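Local coordinates for putative peptidase (Bacteroides fragilis, PDB 5DYN), which acts as a clostripain-family cysteine protease that activates B. fragilis toxin, probably by proteolytic cleavage, and is represented here by its C-terminal portion, at residues 15-20 against 43-47; 49-55 against 110-116; 93-97 against 190-194; 126-131 against 235-241; 137-142 against 215-219. All coordinates share one frame. Residue numbers count along the deposited sequence, not the author numbering.

Contact 1 (15-20 against 43-47); sequences LHAALQ and ALRDC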
# COMPACT_ATOMS: atom_id res chain seq x y z
N LEU B 15 -7.02 -6.39 -9.07
CA LEU B 15 -6.10 -5.27 -9.17
C LEU B 15 -4.88 -5.65 -10.00
O LEU B 15 -4.47 -4.90 -10.89
CB LEU B 15 -5.66 -4.79 -7.78
CG LEU B 15 -4.52 -3.77 -7.71
CD1 LEU B 15 -4.83 -2.53 -8.55
CD2 LEU B 15 -4.23 -3.38 -6.27
N HIS B 16 -4.32 -6.82 -9.71
CA HIS B 16 -3.19 -7.35 -10.47
C HIS B 16 -3.53 -7.50 -11.95
O HIS B 16 -2.73 -7.15 -12.82
CB HIS B 16 -2.74 -8.69 -9.90
CG HIS B 16 -1.71 -9.38 -10.75
ND1 HIS B 16 -2.04 -10.36 -11.66
CD2 HIS B 16 -0.37 -9.22 -10.84
CE1 HIS B 16 -0.94 -10.78 -12.26
NE2 HIS B 16 0.08 -10.10 -11.78
N ALA B 17 -4.71 -8.05 -12.23
CA ALA B 17 -5.17 -8.22 -13.60
C ALA B 17 -5.23 -6.87 -14.32
O ALA B 17 -4.85 -6.76 -15.48
CB ALA B 17 -6.53 -8.90 -13.63
N ALA B 18 -5.68 -5.85 -13.60
CA ALA B 18 -5.80 -4.51 -14.15
C ALA B 18 -4.45 -3.88 -14.46
O ALA B 18 -4.29 -3.20 -15.47
CB ALA B 18 -6.59 -3.62 -13.20
N LEU B 19 -3.47 -4.11 -13.59
CA LEU B 19 -2.16 -3.49 -13.73
C LEU B 19 -1.32 -4.13 -14.84
O LEU B 19 -0.18 -3.72 -15.07
CB LEU B 19 -1.40 -3.54 -12.40
CG LEU B 19 -1.93 -2.63 -11.29
CD1 LEU B 19 -1.15 -2.83 -10.00
CD2 LEU B 19 -1.87 -1.17 -11.73
N GLN B 20 -1.88 -5.12 -15.52
CA GLN B 20 -1.18 -5.79 -16.61
C GLN B 20 -1.09 -4.90 -17.85
O GLN B 20 -0.16 -5.04 -18.64
CB GLN B 20 -1.86 -7.11 -16.95
CG GLN B 20 -1.73 -8.16 -15.85
CD GLN B 20 -0.30 -8.34 -15.37
OE1 GLN B 20 0.50 -9.02 -16.01
NE2 GLN B 20 0.03 -7.72 -14.24
N ALA B 43 1.72 -10.59 -4.68
CA ALA B 43 0.72 -10.61 -5.74
C ALA B 43 1.02 -9.57 -6.82
O ALA B 43 0.65 -9.76 -7.98
CB ALA B 43 -0.67 -10.39 -5.16
N LEU B 44 1.69 -8.49 -6.44
CA LEU B 44 1.96 -7.39 -7.37
C LEU B 44 3.44 -7.26 -7.71
O LEU B 44 3.87 -6.22 -8.19
CB LEU B 44 1.44 -6.07 -6.81
CG LEU B 44 -0.05 -5.97 -6.49
CD1 LEU B 44 -0.42 -4.56 -6.02
CD2 LEU B 44 -0.89 -6.37 -7.69
N ARG B 45 4.21 -8.31 -7.45
CA ARG B 45 5.66 -8.26 -7.63
C ARG B 45 6.05 -8.03 -9.09
O ARG B 45 7.13 -7.52 -9.38
CB ARG B 45 6.31 -9.55 -7.11
CG ARG B 45 6.03 -10.77 -7.96
CD ARG B 45 6.34 -12.06 -7.22
NE ARG B 45 6.12 -13.24 -8.05
CZ ARG B 45 4.93 -13.75 -8.33
NH1 ARG B 45 3.83 -13.19 -7.84
NH2 ARG B 45 4.83 -14.83 -9.10
N ASP B 46 5.16 -8.40 -10.01
CA ASP B 46 5.43 -8.31 -11.44
C ASP B 46 4.92 -7.00 -12.04
O ASP B 46 5.04 -6.78 -13.25
CB ASP B 46 4.81 -9.49 -12.18
CG ASP B 46 3.31 -9.60 -11.94
OD1 ASP B 46 2.87 -9.36 -10.80
OD2 ASP B 46 2.58 -9.93 -12.90
N CYS B 47 4.37 -6.13 -11.20
CA CYS B 47 3.79 -4.88 -11.67
C CYS B 47 4.73 -3.70 -11.51
O CYS B 47 4.57 -2.67 -12.16
CB CYS B 47 2.49 -4.59 -10.92
SG CYS B 47 1.18 -5.76 -11.29
O HOH W 1 2.83 -3.32 -14.67
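His-16 reaches from the end of one helix to the loop that follows another. Its t rotamer swings the ring outward from the helix, so that NE2 donates a 2.7 Å hydrogen bond to OD2 of Asp-46; the p rotamer of Asp-46 turns the carboxylate toward the imidazole. Gln-20 curls back with two m torsions, its NE2 bonding to O of His-16 (3.2 Å) while also lying 3.7 Å from SG of Cys-47. That thiol, in the m rotamer, settles 3.6 Å from CB of Leu-19 and obliquely against the imidazole. Leu-44 is the first residue to leave the helical conformation after helix 38-43; its CD2 packs 3.7 Å from CB of His-16, and its CD1 lies 4.0 Å from CD2 of Leu-15. Leu-15, Leu-19 and Leu-44 also rest on Leu-28 and Phe-30 of strand 25-31, while Met-95 and Ile-99 of the other chain of the assembly pack on Leu-15 and Leu-19, respectively, so helix 12-18 lies between strand 25-31, outermost in the chain's central sheet, and that chain.

Contact 2 (49-55 against 110-116); sequences SYLISSP and SVGVAKM. With NA (sodium ion), chain J.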
# COMPACT_ATOMS: atom_id res chain seq x y z
N SER B 49 8.64 -2.21 -9.17
CA SER B 49 9.87 -2.48 -8.46
C SER B 49 9.70 -2.34 -6.94
O SER B 49 10.20 -3.16 -6.18
CB SER B 49 10.98 -1.55 -8.95
OG SER B 49 11.06 -1.58 -10.36
N TYR B 50 8.99 -1.30 -6.51
CA TYR B 50 8.84 -1.04 -5.08
C TYR B 50 7.40 -0.82 -4.64
O TYR B 50 6.62 -0.16 -5.32
CB TYR B 50 9.69 0.18 -4.69
CG TYR B 50 11.16 -0.02 -4.96
CD1 TYR B 50 11.95 -0.74 -4.07
CD2 TYR B 50 11.76 0.50 -6.10
CE1 TYR B 50 13.29 -0.94 -4.31
CE2 TYR B 50 13.11 0.31 -6.34
CZ TYR B 50 13.87 -0.41 -5.44
OH TYR B 50 15.21 -0.61 -5.68
N LEU B 51 7.06 -1.41 -3.50
CA LEU B 51 5.74 -1.23 -2.88
C LEU B 51 5.84 -0.27 -1.71
O LEU B 51 6.62 -0.48 -0.78
CB LEU B 51 5.18 -2.58 -2.41
CG LEU B 51 3.84 -2.51 -1.67
CD1 LEU B 51 2.72 -2.10 -2.62
CD2 LEU B 51 3.52 -3.83 -1.00
N ILE B 52 5.05 0.80 -1.75
CA ILE B 52 5.10 1.83 -0.72
C ILE B 52 3.75 2.01 -0.03
O ILE B 52 2.78 2.42 -0.66
CB ILE B 52 5.54 3.18 -1.30
CG1 ILE B 52 6.73 3.00 -2.25
CG2 ILE B 52 5.87 4.16 -0.18
CD1 ILE B 52 7.03 4.23 -3.08
N SER B 53 3.71 1.71 1.27
CA SER B 53 2.49 1.87 2.05
C SER B 53 2.78 1.66 3.54
O SER B 53 3.94 1.65 3.95
CB SER B 53 1.41 0.88 1.59
OG SER B 53 0.16 1.16 2.19
N SER B 54 1.72 1.51 4.33
CA SER B 54 1.87 1.19 5.74
C SER B 54 1.31 -0.20 6.00
O SER B 54 0.31 -0.58 5.40
CB SER B 54 1.15 2.21 6.62
OG SER B 54 1.22 1.84 7.99
N PRO B 55 1.96 -0.96 6.89
CA PRO B 55 1.42 -2.26 7.29
C PRO B 55 0.19 -2.09 8.17
O PRO B 55 -0.62 -3.01 8.32
CB PRO B 55 2.58 -2.90 8.07
CG PRO B 55 3.35 -1.74 8.60
CD PRO B 55 3.25 -0.67 7.55
N SER B 110 3.68 5.46 10.03
CA SER B 110 4.70 4.46 9.73
C SER B 110 4.66 4.12 8.24
O SER B 110 3.61 3.81 7.69
CB SER B 110 4.49 3.20 10.57
OG SER B 110 3.31 2.52 10.21
N VAL B 111 5.82 4.18 7.59
CA VAL B 111 5.92 3.91 6.16
C VAL B 111 7.02 2.91 5.85
O VAL B 111 8.12 2.99 6.40
CB VAL B 111 6.19 5.21 5.36
CG1 VAL B 111 6.24 4.92 3.86
CG2 VAL B 111 5.13 6.26 5.66
N GLY B 112 6.72 1.95 4.98
CA GLY B 112 7.71 0.98 4.56
C GLY B 112 7.82 0.89 3.05
O GLY B 112 6.85 1.15 2.33
N VAL B 113 9.00 0.54 2.55
CA VAL B 113 9.17 0.28 1.13
C VAL B 113 9.74 -1.12 0.91
O VAL B 113 10.76 -1.49 1.49
CB VAL B 113 10.10 1.31 0.46
CG1 VAL B 113 10.18 1.05 -1.03
CG2 VAL B 113 9.60 2.71 0.71
N ALA B 114 9.07 -1.90 0.07
CA ALA B 114 9.47 -3.27 -0.18
C ALA B 114 10.00 -3.45 -1.60
O ALA B 114 9.39 -2.97 -2.56
CB ALA B 114 8.30 -4.22 0.07
N LYS B 115 11.13 -4.13 -1.73
CA LYS B 115 11.69 -4.45 -3.03
C LYS B 115 10.98 -5.67 -3.62
O LYS B 115 11.15 -6.79 -3.13
CB LYS B 115 13.20 -4.70 -2.92
CG LYS B 115 13.92 -4.79 -4.26
CD LYS B 115 15.44 -4.78 -4.08
CE LYS B 115 16.15 -4.69 -5.42
NZ LYS B 115 17.62 -4.50 -5.27
N MET B 116 10.19 -5.45 -4.66
CA MET B 116 9.34 -6.49 -5.23
C MET B 116 10.11 -7.67 -5.80
O MET B 116 9.65 -8.81 -5.74
CB MET B 116 8.46 -5.90 -6.34
CG MET B 116 7.48 -4.84 -5.87
SD MET B 116 6.07 -5.54 -5.01
CE MET B 116 4.76 -4.47 -5.61
NA NA J . -1.07 -4.78 6.42
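The shortest bond joining the two segments is Met-116 N to Ser-49 O, at 2.7 Å. Leu-51 and Ala-114 then form a hydrogen-bonded antiparallel pair, with 3.0 Å both from Leu-51 N to Ala-114 O and from Ala-114 N to Leu-51 O. Farther along, Gly-112 N to Ser-53 O is 3.0 Å and nearly straight, whereas the return bond from Ser-53 N to Gly-112 O is weak at 3.4 Å. Beyond the last bridge the hydroxyls take over: Ser-54 OG and Ser-110 OG share a hydrogen bond of 3.1 Å. Pro-55 O, at 2.6 Å, joins Phe-34 O and Ser-212 OG as a sodium ligand. On one face Tyr-50 CB meets Val-113 CG1 (3.8 Å) and Ile-52 CG2 meets Val-113 CG2 (4.1 Å), under Ala-79 and Ala-83 of helix 78-92. On the other face Leu-51 CB lies 4.3 Å from Ala-114 CB, with Met-116 CE 3.7 Å from Leu-51 CB, and Ser-53 turns its hydroxyl to Phe-30 O. Main-chain groups therefore carry most of the polar pairing, with mainly apolar side chains packing on both faces, while Pro-55 O, Phe-34 O and Ser-212 OG are neutral, hard oxygen donors that suit sodium.

Contact 3 (93-97 against 190-194); sequences RYDDG and STPRN. Unlike the reference sequence in segment 93-97: Asp-95 (reference Asn).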
# COMPACT_ATOMS: atom_id res chain seq x y z
N ARG B 93 5.52 16.81 13.13
CA ARG B 93 4.33 17.28 13.82
C ARG B 93 3.85 16.28 14.87
O ARG B 93 2.79 16.45 15.46
CB ARG B 93 3.22 17.58 12.82
CG ARG B 93 3.59 18.69 11.84
CD ARG B 93 2.70 18.70 10.61
NE ARG B 93 3.01 19.83 9.75
CZ ARG B 93 4.05 19.88 8.92
NH1 ARG B 93 4.88 18.85 8.84
NH2 ARG B 93 4.26 20.96 8.17
N TYR B 94 4.66 15.25 15.11
CA TYR B 94 4.32 14.20 16.06
C TYR B 94 4.35 14.71 17.49
O TYR B 94 5.35 15.25 17.95
CB TYR B 94 5.26 13.01 15.91
CG TYR B 94 5.02 11.90 16.90
CD1 TYR B 94 3.97 11.01 16.72
CD2 TYR B 94 5.84 11.73 18.00
CE1 TYR B 94 3.74 9.98 17.63
CE2 TYR B 94 5.62 10.71 18.91
CZ TYR B 94 4.57 9.84 18.72
OH TYR B 94 4.35 8.83 19.62
N ASP B 95 3.24 14.54 18.20
CA ASP B 95 3.16 14.93 19.60
C ASP B 95 2.40 13.86 20.39
O ASP B 95 1.60 14.18 21.28
CB ASP B 95 2.50 16.30 19.75
CG ASP B 95 2.77 16.94 21.10
OD1 ASP B 95 3.80 16.61 21.72
OD2 ASP B 95 1.96 17.78 21.54
N ASP B 96 2.65 12.60 20.04
CA ASP B 96 2.01 11.45 20.67
C ASP B 96 0.49 11.57 20.67
O ASP B 96 -0.18 11.21 21.64
CB ASP B 96 2.53 11.26 22.10
CG ASP B 96 2.23 9.87 22.65
OD1 ASP B 96 2.17 8.91 21.85
OD2 ASP B 96 2.04 9.75 23.88
N GLY B 97 -0.06 12.09 19.57
CA GLY B 97 -1.50 12.14 19.39
C GLY B 97 -2.24 13.20 20.19
O GLY B 97 -3.47 13.21 20.22
N SER B 190 9.06 4.70 11.63
CA SER B 190 7.82 4.91 12.36
C SER B 190 8.03 5.79 13.58
O SER B 190 9.06 5.71 14.24
CB SER B 190 7.21 3.58 12.79
OG SER B 190 6.02 3.79 13.53
N THR B 191 7.05 6.63 13.86
CA THR B 191 7.00 7.33 15.13
C THR B 191 6.84 6.29 16.23
O THR B 191 6.39 5.17 15.96
CB THR B 191 5.84 8.35 15.16
OG1 THR B 191 4.61 7.70 14.81
CG2 THR B 191 6.11 9.48 14.17
N PRO B 192 7.22 6.64 17.48
CA PRO B 192 7.07 5.70 18.59
C PRO B 192 5.67 5.09 18.66
O PRO B 192 5.51 3.91 18.99
CB PRO B 192 7.34 6.57 19.82
CG PRO B 192 8.29 7.60 19.32
CD PRO B 192 7.90 7.88 17.89
N ARG B 193 4.66 5.89 18.33
CA ARG B 193 3.29 5.39 18.27
C ARG B 193 2.58 5.88 17.01
O ARG B 193 3.01 6.85 16.38
CB ARG B 193 2.51 5.81 19.52
CG ARG B 193 3.10 5.26 20.82
CD ARG B 193 2.05 5.13 21.92
NE ARG B 193 1.44 6.41 22.26
CZ ARG B 193 0.34 6.53 22.99
NH1 ARG B 193 -0.27 5.45 23.46
NH2 ARG B 193 -0.15 7.74 23.26
N ASN B 194 1.52 5.17 16.62
CA ASN B 194 0.66 5.58 15.52
C ASN B 194 -0.76 5.77 16.02
O ASN B 194 -1.09 5.39 17.14
CB ASN B 194 0.67 4.54 14.39
CG ASN B 194 1.95 4.55 13.58
OD1 ASN B 194 2.96 5.14 13.97
ND2 ASN B 194 1.92 3.90 12.42
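This is a surface contact in which the loop after helix 78-92 is fastened to a kink in strand 185-196, by one aromatic ring and one salt bridge. The kink lies at Pro-192, whose phi and psi of -49° and -37° are helical and interrupt the extended chain. The CA-to-CB bond of Tyr-94 points toward it. Thr-191 CB sits over the face of the Tyr-94 ring, 3.8 Å from its centroid and 21° off the normal, a CH-pi contact, and Pro-192 CD approaches Tyr-94 CE2 at 3.8 Å. At the tip of the ring, Tyr-94 OH accepts a weak hydrogen bond of 3.2 Å from Arg-193 N. Asp-96 adopts positive phi, as does Gly-97 after it, and these backbone angles accompany the approach of the carboxylate to Arg-193: Asp-96 OD1 receives a 2.6 Å bond from NE and a weaker one of 3.0 Å from NH2, both at the edge of the guanidinium. On the strand side Thr-191 OG1 makes a very short 2.4 Å bond to Arg-193 O and accepts another from Val-109 N, which ties the kink to the residue just before strand 110-115. The Tyr-94 side chain comes within about 4 Å of a bound sodium ion, probably that of Tyr-90, Trp-105 and Gly-108. Here a loop following a helix packs on a neighbouring strand at the periphery of the alpha/beta fold of clan CD peptidases.

Contact 4 (126-131 against 235-241); sequences TSKVLP and VSGWADT. With NA (sodium ion), chain G.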
# COMPACT_ATOMS: atom_id res chain seq x y z
N THR B 126 10.67 -18.62 3.15
CA THR B 126 9.58 -18.87 4.07
C THR B 126 9.10 -20.32 3.99
O THR B 126 8.73 -20.92 5.01
CB THR B 126 8.40 -17.92 3.80
OG1 THR B 126 8.88 -16.58 3.73
CG2 THR B 126 7.37 -18.03 4.90
N SER B 127 9.14 -20.90 2.79
CA SER B 127 8.72 -22.28 2.60
C SER B 127 9.65 -23.27 3.30
O SER B 127 9.26 -24.40 3.59
CB SER B 127 8.63 -22.62 1.11
OG SER B 127 9.91 -22.57 0.50
N LYS B 128 10.87 -22.84 3.58
CA LYS B 128 11.83 -23.67 4.31
C LYS B 128 11.54 -23.65 5.81
O LYS B 128 12.03 -24.49 6.56
CB LYS B 128 13.26 -23.21 4.05
CG LYS B 128 13.71 -23.30 2.59
CD LYS B 128 15.12 -22.76 2.40
CE LYS B 128 15.72 -23.23 1.08
NZ LYS B 128 17.14 -22.78 0.90
N VAL B 129 10.73 -22.69 6.24
CA VAL B 129 10.47 -22.49 7.66
C VAL B 129 9.11 -23.02 8.10
O VAL B 129 9.02 -23.84 9.01
CB VAL B 129 10.54 -20.99 8.03
CG1 VAL B 129 10.11 -20.78 9.48
CG2 VAL B 129 11.94 -20.45 7.79
N LEU B 130 8.06 -22.56 7.43
CA LEU B 130 6.68 -22.78 7.87
C LEU B 130 6.26 -24.25 8.10
O LEU B 130 5.72 -24.56 9.16
CB LEU B 130 5.71 -22.13 6.86
CG LEU B 130 5.22 -20.73 7.22
CD1 LEU B 130 6.33 -19.88 7.81
CD2 LEU B 130 4.63 -20.05 5.99
N PRO B 131 6.50 -25.15 7.13
CA PRO B 131 6.06 -26.53 7.39
C PRO B 131 6.83 -27.16 8.55
O PRO B 131 6.30 -27.98 9.29
CB PRO B 131 6.37 -27.26 6.08
CG PRO B 131 6.55 -26.19 5.06
CD PRO B 131 7.13 -25.03 5.80
N VAL B 235 2.86 -20.44 -2.24
CA VAL B 235 4.32 -20.52 -2.35
C VAL B 235 5.05 -20.29 -1.03
O VAL B 235 6.26 -20.45 -0.96
CB VAL B 235 4.86 -19.51 -3.39
CG1 VAL B 235 4.36 -19.86 -4.79
CG2 VAL B 235 4.46 -18.09 -3.01
N SER B 236 4.31 -19.91 0.01
CA SER B 236 4.94 -19.56 1.28
C SER B 236 5.25 -20.78 2.14
O SER B 236 6.09 -20.70 3.04
CB SER B 236 4.05 -18.61 2.08
OG SER B 236 2.77 -19.19 2.30
N GLY B 237 4.57 -21.89 1.88
CA GLY B 237 4.75 -23.10 2.66
C GLY B 237 3.58 -23.37 3.59
O GLY B 237 3.53 -24.41 4.25
N TRP B 238 2.64 -22.43 3.64
CA TRP B 238 1.46 -22.56 4.49
C TRP B 238 0.64 -23.81 4.16
O TRP B 238 0.06 -24.42 5.06
CB TRP B 238 0.56 -21.32 4.37
CG TRP B 238 0.90 -20.23 5.34
CD1 TRP B 238 1.37 -18.99 5.05
CD2 TRP B 238 0.79 -20.30 6.77
NE1 TRP B 238 1.55 -18.27 6.21
CE2 TRP B 238 1.21 -19.05 7.28
CE3 TRP B 238 0.37 -21.29 7.67
CZ2 TRP B 238 1.23 -18.77 8.65
CZ3 TRP B 238 0.39 -21.01 9.02
CH2 TRP B 238 0.82 -19.76 9.50
N ALA B 239 0.61 -24.18 2.88
CA ALA B 239 -0.13 -25.36 2.44
C ALA B 239 0.40 -26.64 3.08
O ALA B 239 -0.34 -27.62 3.23
CB ALA B 239 -0.09 -25.47 0.92
N ASP B 240 1.67 -26.63 3.45
CA ASP B 240 2.31 -27.80 4.03
C ASP B 240 2.41 -27.75 5.55
O ASP B 240 3.05 -28.60 6.16
CB ASP B 240 3.71 -27.98 3.43
CG ASP B 240 3.67 -28.19 1.93
OD1 ASP B 240 2.76 -28.90 1.44
OD2 ASP B 240 4.56 -27.64 1.23
N THR B 241 1.78 -26.74 6.16
CA THR B 241 1.72 -26.67 7.62
C THR B 241 0.58 -27.53 8.15
O THR B 241 -0.28 -27.96 7.39
CB THR B 241 1.54 -25.22 8.13
OG1 THR B 241 0.29 -24.70 7.67
CG2 THR B 241 2.68 -24.33 7.66
NA NA G . 2.23 -15.52 5.32
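Two chain segments pass almost backbone to backbone here without a single hydrogen bond between them. Gly-237 CA comes within 4.1 Å of Ser-127 CA, and a CB on Gly-237 would fall only 2.9 Å from that same Ser-127 CA; the positive phi of Gly-237, just past helix 231-236, also suits glycine. Although Ser-127 N lies 3.1 Å from Ser-236 O, the angle is too poor for bonding. Packing does the work instead. Leu-130 CD2 sits over the five-membered ring of Trp-238, 3.5 Å from its centroid and 10° off the normal, a CH-pi contact, and Leu-130 CB lies 3.8 Å from Thr-241 CG2. Pro-131 CG touches Gly-237 O (3.6 Å) and Asp-240 CB (3.7 Å). The indole NE1 of Trp-238 is 3.0 Å from a sodium ion also bound by Thr-213, Tyr-227 and Trp-232. What results is a close approach of the ends of helices 119-127 and 231-236, where Gly-237 leaves no side chain in the way, beside an aromatic-lined sodium site.

Contact 5 (137-142 against 215-219); sequences KQNFDL and IPRMS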
# COMPACT_ATOMS: atom_id res chain seq x y z
N LYS B 137 -2.20 -27.92 14.13
CA LYS B 137 -3.21 -26.89 13.92
C LYS B 137 -3.69 -26.33 15.26
O LYS B 137 -4.47 -26.98 15.97
CB LYS B 137 -4.39 -27.43 13.12
CG LYS B 137 -5.51 -26.43 12.89
CD LYS B 137 -6.57 -26.99 11.95
CE LYS B 137 -7.74 -26.03 11.80
NZ LYS B 137 -8.83 -26.62 10.97
N GLN B 138 -3.24 -25.13 15.59
CA GLN B 138 -3.47 -24.55 16.91
C GLN B 138 -3.18 -23.05 16.91
O GLN B 138 -2.25 -22.60 16.24
CB GLN B 138 -2.61 -25.26 17.95
CG GLN B 138 -2.54 -24.59 19.31
CD GLN B 138 -1.68 -25.36 20.29
OE1 GLN B 138 -2.20 -26.09 21.14
NE2 GLN B 138 -0.37 -25.19 20.19
N ASN B 139 -3.98 -22.28 17.64
CA ASN B 139 -3.72 -20.86 17.82
C ASN B 139 -2.30 -20.61 18.33
O ASN B 139 -1.80 -21.33 19.19
CB ASN B 139 -4.73 -20.24 18.79
CG ASN B 139 -6.05 -19.92 18.12
OD1 ASN B 139 -6.12 -19.77 16.89
ND2 ASN B 139 -7.11 -19.81 18.91
N PHE B 140 -1.66 -19.58 17.78
CA PHE B 140 -0.27 -19.29 18.11
C PHE B 140 -0.16 -18.44 19.38
O PHE B 140 -1.10 -17.75 19.76
CB PHE B 140 0.41 -18.57 16.94
CG PHE B 140 0.51 -19.41 15.69
CD1 PHE B 140 -0.57 -19.54 14.83
CD2 PHE B 140 1.70 -20.06 15.38
CE1 PHE B 140 -0.47 -20.30 13.68
CE2 PHE B 140 1.80 -20.83 14.23
CZ PHE B 140 0.71 -20.95 13.38
N ASP B 141 0.99 -18.52 20.04
CA ASP B 141 1.31 -17.63 21.14
C ASP B 141 1.97 -16.37 20.57
O ASP B 141 3.18 -16.33 20.36
CB ASP B 141 2.23 -18.32 22.15
CG ASP B 141 2.57 -17.43 23.34
OD1 ASP B 141 1.81 -16.48 23.62
OD2 ASP B 141 3.59 -17.71 24.01
N LEU B 142 1.15 -15.36 20.30
CA LEU B 142 1.60 -14.21 19.52
C LEU B 142 1.99 -12.99 20.35
O LEU B 142 2.09 -11.88 19.83
CB LEU B 142 0.52 -13.80 18.52
CG LEU B 142 0.23 -14.82 17.42
CD1 LEU B 142 -0.90 -14.34 16.53
CD2 LEU B 142 1.50 -15.07 16.62
N ILE B 215 -2.12 -14.50 9.88
CA ILE B 215 -1.92 -15.66 10.73
C ILE B 215 -3.26 -16.33 10.96
O ILE B 215 -4.21 -15.68 11.39
CB ILE B 215 -1.27 -15.30 12.09
CG1 ILE B 215 0.06 -14.59 11.88
CG2 ILE B 215 -1.08 -16.55 12.93
CD1 ILE B 215 0.72 -14.15 13.16
N PRO B 216 -3.35 -17.64 10.65
CA PRO B 216 -4.58 -18.41 10.86
C PRO B 216 -5.03 -18.40 12.32
O PRO B 216 -4.22 -18.28 13.23
CB PRO B 216 -4.18 -19.82 10.42
CG PRO B 216 -3.08 -19.61 9.44
CD PRO B 216 -2.32 -18.42 9.97
N ARG B 217 -6.34 -18.54 12.52
CA ARG B 217 -6.93 -18.47 13.85
C ARG B 217 -8.18 -19.33 13.88
O ARG B 217 -8.93 -19.38 12.90
CB ARG B 217 -7.25 -17.03 14.23
CG ARG B 217 -8.29 -16.41 13.30
CD ARG B 217 -8.04 -14.94 13.08
NE ARG B 217 -6.70 -14.68 12.58
CZ ARG B 217 -6.16 -13.47 12.53
NH1 ARG B 217 -6.86 -12.42 12.96
NH2 ARG B 217 -4.93 -13.29 12.07
N MET B 218 -8.41 -20.01 15.00
CA MET B 218 -9.56 -20.90 15.15
C MET B 218 -10.88 -20.17 14.96
O MET B 218 -11.86 -20.74 14.48
CB MET B 218 -9.53 -21.57 16.53
CG MET B 218 -8.42 -22.58 16.72
SD MET B 218 -8.55 -23.98 15.61
CE MET B 218 -7.10 -24.93 16.07
N SER B 219 -10.91 -18.89 15.32
CA SER B 219 -12.15 -18.12 15.32
C SER B 219 -12.65 -17.80 13.91
O SER B 219 -13.84 -17.56 13.71
CB SER B 219 -11.95 -16.81 16.09
OG SER B 219 -10.92 -16.03 15.52
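One hydrogen bond links the two irregular segments: Met-218 N donates to Asn-139 OD1 over 3.0 Å with a nearly straight geometry, the asparagine side chain reaching across to the backbone where Asn-139 and Arg-217 have their CA atoms closest, 5.6 Å apart. A second set of polar bonds shapes the 215-219 segment from within. Arg-217 folds back so that NH2 and NE bond to Ile-215 O at 2.6 and 2.9 Å, leading the guanidinium away from 137-142, and its NH1 goes on to Gln-155 O. The packing contacts fall in two groups. Near the exposed end, Met-218 extends along the chain of its partner, its CE 3.3 Å from Lys-137 O and 3.9 Å from Lys-137 CG. Deeper in, Ile-215 meets two side chains that point toward it, with CG2 3.6 Å from Phe-140 CD1 and CD1 3.7 Å from Leu-142 CD2. The end-to-end directions of 137-142 and 215-218 are 121° apart. Phe-140 extends the hydrophobic group, its ring nearly parallel to that of Trp-243 and edge-to-face with Phe-163 of helix 160-167. Ile-215 and Leu-142 both lean on Phe-163 and on Tyr-158 of strand 158-159, which places the pair of loops against that helix and strand, with 215-219 leading into helix 221-227.

Overall arrangement
The contacts form two touching groups. Contact 1 abuts contact 2 through Leu-44 O and Met-116 CE, 3.2 Å apart, and contact 2 meets contact 3 where Ser-110 CB lies 3.4 Å from Ser-190 OG, on adjacent strands of the central sheet. Contacts 4 and 5 are joined by Trp-238, whose CH2 is 3.4 Å from Pro-216 CD and 4.1 Å from Phe-140 CZ. The groups do not touch: the nearest atoms, between contacts 1 and 4, are about 7 Å apart, and contacts 3 and 4, with centres about 36 Å apart, flank the chain's centre. Sodium ions border both groups, that of Pro-55 lying 11.3 Å from that of Trp-238, with neighbouring residues Ser-212 and Thr-213 serving one each.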